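Side-chain contacts in peptide ABC transporter, peptide-binding protein (Enterococcus faecalis, PDB 3O6P), which probably serves as the extracellular peptide-binding component of an ABC transporter for peptide uptake, this chain being a fragment of that binding protein: residues E88-K91 against K92-I96; T215-D219 against M220-P224. All blocks are in the same frame, centred on the assembly; numbering follows the deposited sequence. Where two conformers were deposited one is given.

Contact 1: E88-K91 against K92-I96; sequences EKAK and KELGI
Lys92 lies one turn after Glu88 on helix 80-94, joined to it by the backbone bond from Lys92 N to Glu88 O (3.2 Å). A water donates to Glu88 O and to Glu88 OE1, 2.8 Å from OE1; its further link to Lys92 NZ belongs to one of two lysine conformers and is doubtful. The direct salt bridge goes to Lys91: its NZ lies 3.0 Å from Glu88 OE2, on the syn side and 28° out of the carboxylate plane. A bend at chi3 (-60°) turns the lysine chain back to reach it.

Among the backbone bonds, Glu93 N to Lys89 O and Leu94 N to Ala90 O (2.8 Å) continue the helix. A Schellman motif then ends it, with Gly95 at positive phi as the C-prime residue: Ile96 N reaches back to Lys91 O at 3.2 Å, while Gly95 N makes a weak bond to Lys92 O.

Apolar contact is slight, Ala90 CB meeting Leu94 CD1 at 4.4 Å. Ala90 also packs on Leu25, Leu94 touches Pro19 and Asn22, and Glu93 OE1 accepts from Asn22 and Asn24, joining this helix end to helix 23-31 and the loop before it.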
loop_
_atom_site.group_PDB
_atom_site.type_symbol
_atom_site.label_atom_id
_atom_site.label_comp_id
_atom_site.label_asym_id
_atom_site.label_seq_id
_atom_site.Cartn_x
_atom_site.Cartn_y
_atom_site.Cartn_z
ATOM N N GLU A 88 10.496 7.093 15.540
ATOM C CA GLU A 88 10.722 8.118 16.560
ATOM C C GLU A 88 9.906 9.392 16.313
ATOM O O GLU A 88 9.359 9.991 17.263
ATOM C CB GLU A 88 12.205 8.463 16.686
ATOM C CG GLU A 88 13.036 7.362 17.307
ATOM C CD GLU A 88 12.526 6.872 18.664
ATOM O OE1 GLU A 88 12.155 7.703 19.532
ATOM O OE2 GLU A 88 12.514 5.638 18.863
ATOM N N LYS A 89 9.827 9.816 15.055
ATOM C CA LYS A 89 9.023 10.997 14.696
ATOM C C LYS A 89 7.559 10.720 14.996
ATOM O O LYS A 89 6.874 11.599 15.565
ATOM C CB LYS A 89 9.147 11.385 13.213
ATOM C CG LYS A 89 10.483 11.900 12.755
ATOM C CD LYS A 89 10.413 12.160 11.234
ATOM C CE LYS A 89 11.779 12.439 10.612
ATOM N NZ LYS A 89 11.565 12.743 9.171
ATOM N N ALA A 90 7.064 9.539 14.583
ATOM C CA ALA A 90 5.656 9.185 14.828
ATOM C C ALA A 90 5.295 9.184 16.319
ATOM O O ALA A 90 4.228 9.706 16.704
ATOM C CB ALA A 90 5.268 7.836 14.178
ATOM N N LYS A 91 6.174 8.606 17.143
ATOM C CA LYS A 91 5.968 8.596 18.600
ATOM C C LYS A 91 5.792 10.003 19.167
ATOM O O LYS A 91 4.927 10.242 20.025
ATOM C CB LYS A 91 7.113 7.863 19.324
ATOM C CG LYS A 91 6.986 6.327 19.183
ATOM C CD LYS A 91 7.925 5.558 20.047
ATOM C CE LYS A 91 9.358 5.871 19.728
ATOM N NZ LYS A 91 10.295 5.395 20.819
ATOM N N LYS A 92 6.602 10.940 18.696
ATOM C CA LYS A 92 6.513 12.306 19.190
ATOM C C LYS A 92 5.214 12.958 18.725
ATOM O O LYS A 92 4.475 13.543 19.526
ATOM C CB LYS A 92 7.739 13.109 18.759
ATOM C CG LYS A 92 9.001 12.545 19.330
ATOM C CD LYS A 92 10.051 13.585 19.494
ATOM C CE LYS A 92 11.293 12.976 20.124
ATOM N NZ LYS A 92 12.101 12.191 19.137
ATOM N N GLU A 93 4.906 12.803 17.445
ATOM C CA GLU A 93 3.722 13.434 16.865
ATOM C C GLU A 93 2.440 12.888 17.463
ATOM O O GLU A 93 1.506 13.655 17.743
ATOM C CB GLU A 93 3.724 13.253 15.345
ATOM C CG GLU A 93 4.887 14.061 14.694
ATOM C CD GLU A 93 5.112 13.783 13.214
ATOM O OE1 GLU A 93 4.641 12.758 12.691
ATOM O OE2 GLU A 93 5.784 14.637 12.569
ATOM N N LEU A 94 2.388 11.566 17.627
ATOM C CA LEU A 94 1.189 10.890 18.109
ATOM C C LEU A 94 1.075 10.955 19.609
ATOM O O LEU A 94 -0.004 10.765 20.154
ATOM C CB LEU A 94 1.204 9.424 17.685
ATOM C CG LEU A 94 0.927 9.172 16.196
ATOM C CD1 LEU A 94 1.235 7.712 15.900
ATOM C CD2 LEU A 94 -0.539 9.484 15.848
ATOM N N GLY A 95 2.202 11.193 20.274
ATOM C CA GLY A 95 2.233 11.141 21.735
ATOM C C GLY A 95 2.027 9.732 22.278
ATOM O O GLY A 95 1.296 9.538 23.268
ATOM N N ILE A 96 2.672 8.750 21.641
ATOM C CA ILE A 96 2.592 7.348 22.094
ATOM C C ILE A 96 3.988 6.787 22.353
ATOM O O ILE A 96 4.972 7.296 21.816
ATOM C CB ILE A 96 1.807 6.444 21.107
ATOM C CG1 ILE A 96 2.542 6.291 19.761
ATOM C CG2 ILE A 96 0.358 6.992 20.947
ATOM C CD1 ILE A 96 1.869 5.316 18.781
HETATM O O HOH W 1 10.269 9.701 19.816
#

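Contact 2: T215-D219 against M220-P224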
loop_
_atom_site.group_PDB
_atom_site.type_symbol
_atom_site.label_atom_id
_atom_site.label_comp_id
_atom_site.label_asym_id
_atom_site.label_seq_id
_atom_site.Cartn_x
_atom_site.Cartn_y
_atom_site.Cartn_z
ATOM N N THR A 215 1.079 10.866 -5.080
ATOM C CA THR A 215 0.508 11.360 -3.815
ATOM C C THR A 215 0.373 10.232 -2.780
ATOM O O THR A 215 0.836 10.364 -1.648
ATOM C CB THR A 215 -0.857 12.008 -4.053
ATOM O OG1 THR A 215 -0.686 13.132 -4.942
ATOM C CG2 THR A 215 -1.467 12.504 -2.727
ATOM N N ILE A 216 -0.227 9.124 -3.179
ATOM C CA ILE A 216 -0.412 8.013 -2.229
ATOM C C ILE A 216 0.913 7.369 -1.841
ATOM O O ILE A 216 1.083 6.961 -0.697
ATOM C CB ILE A 216 -1.465 6.984 -2.708
ATOM C CG1 ILE A 216 -1.842 6.034 -1.562
ATOM C CG2 ILE A 216 -1.015 6.261 -3.983
ATOM C CD1 ILE A 216 -3.061 5.178 -1.883
HETATM N N MSE A 217 1.880 7.326 -2.767
HETATM C CA MSE A 217 3.200 6.812 -2.382
HETATM C C MSE A 217 3.956 7.801 -1.524
HETATM O O MSE A 217 4.744 7.404 -0.643
HETATM C CB MSE A 217 3.991 6.406 -3.619
HETATM C CG MSE A 217 3.392 5.142 -4.249
HETATM SE SE MSE A 217 3.470 3.539 -3.135
HETATM C CE MSE A 217 1.710 3.623 -2.315
ATOM N N GLY A 218 3.686 9.096 -1.745
ATOM C CA GLY A 218 4.382 10.152 -0.987
ATOM C C GLY A 218 3.979 10.214 0.476
ATOM O O GLY A 218 4.781 10.611 1.314
ATOM N N ASP A 219 2.740 9.848 0.790
ATOM C CA ASP A 219 2.337 9.762 2.206
ATOM C C ASP A 219 2.068 8.306 2.620
ATOM O O ASP A 219 1.484 8.069 3.655
ATOM C CB ASP A 219 1.198 10.748 2.628
ATOM C CG ASP A 219 -0.161 10.356 2.114
ATOM O OD1 ASP A 219 -0.236 9.460 1.235
ATOM O OD2 ASP A 219 -1.171 10.948 2.594
HETATM N N MSE A 220 2.533 7.356 1.797
HETATM C CA MSE A 220 2.398 5.909 2.036
HETATM C C MSE A 220 1.020 5.523 2.563
HETATM O O MSE A 220 0.885 4.885 3.611
HETATM C CB MSE A 220 3.541 5.365 2.928
HETATM C CG MSE A 220 3.735 3.863 2.851
HETATM SE SE MSE A 220 4.314 3.266 1.098
HETATM C CE MSE A 220 6.013 4.195 0.974
ATOM N N GLY A 221 -0.005 5.855 1.787
ATOM C CA GLY A 221 -1.380 5.642 2.247
ATOM C C GLY A 221 -1.772 4.181 2.302
ATOM O O GLY A 221 -2.711 3.807 3.052
ATOM N N VAL A 222 -1.072 3.370 1.504
ATOM C CA VAL A 222 -1.150 1.916 1.521
ATOM C C VAL A 222 0.300 1.422 1.348
ATOM O O VAL A 222 1.122 2.157 0.798
ATOM C CB VAL A 222 -2.089 1.396 0.387
ATOM C CG1 VAL A 222 -1.555 1.791 -0.996
ATOM C CG2 VAL A 222 -2.282 -0.116 0.484
ATOM N N VAL A 223 0.622 0.214 1.818
ATOM C CA VAL A 223 2.015 -0.278 1.822
ATOM C C VAL A 223 2.131 -1.423 0.798
ATOM O O VAL A 223 1.816 -2.577 1.127
ATOM C CB VAL A 223 2.484 -0.734 3.244
ATOM C CG1 VAL A 223 3.949 -1.252 3.186
ATOM C CG2 VAL A 223 2.374 0.417 4.252
ATOM N N PRO A 224 2.531 -1.115 -0.453
ATOM C CA PRO A 224 2.698 -2.213 -1.445
ATOM C C PRO A 224 3.798 -3.167 -1.022
ATOM O O PRO A 224 4.818 -2.730 -0.490
ATOM C CB PRO A 224 3.074 -1.465 -2.742
ATOM C CG PRO A 224 2.523 -0.052 -2.533
ATOM C CD PRO A 224 2.818 0.207 -1.055
#
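A Schellman motif closes helix 202-218 and turns the chain into strand 223-228, with Met220 at positive phi as its C-prime residue. Gly221 N gives the outer bond to Ile216 O, at 2.9 Å and in the carbonyl plane; the inner one, from Met220 N to Met217 O at 3.3 Å, is weak.

Beyond the turn, the last helix residues fold against the incoming strand through apolar side chains. Ile216 holds CG1 anti to its own N (chi1 -167°), which lays CG1 beside the Gly221 backbone and carries CD1 obliquely across to Val222 CG1, 3.8 Å away in one of the two Val222 conformers. In Met217, a selenomethionine, chi2 (-64°) swings SE toward the Pro224 ring, 3.8 Å from CG, and the further bend at chi3 turns the methyl CE toward Val222, 3.5 Å from the carbonyl oxygen Val222 O. Met220, the other selenomethionine, sets SE 4.3 Å from Met217 CE.

The Asp219 carboxylate curls back over the turn, OD1 lying 3.5 Å from Met220 N while accepting from Tyr182 OH; OD2 takes Asn184 ND2. Both Asp219 oxygens are thus satisfied, whereas Val222 O is buried with no partner in the model and has the Met217 methyl against it, so burial there probably carries some polar cost.

Contacts 1 and 2 are both helix ends closed by a Schellman motif, but glycine holds the positive-phi position in contact 1 and selenomethionine in contact 2. Their centres are 19 Å apart and their nearest atoms about 11 Å, with no touch between them. Helix 23-31 lies against both: Leu25 meets Ala90 of contact 1, while Lys27 and Ser30 meet Met220 of contact 2. Contact 1 is at the surface, its centre 21 Å from the chain centre, and contact 2 is buried at 6 Å. The sodium ion, held by Gln123, Leu126 and Val129, is about 10 Å from the Lys91 side chain and belongs to neither contact.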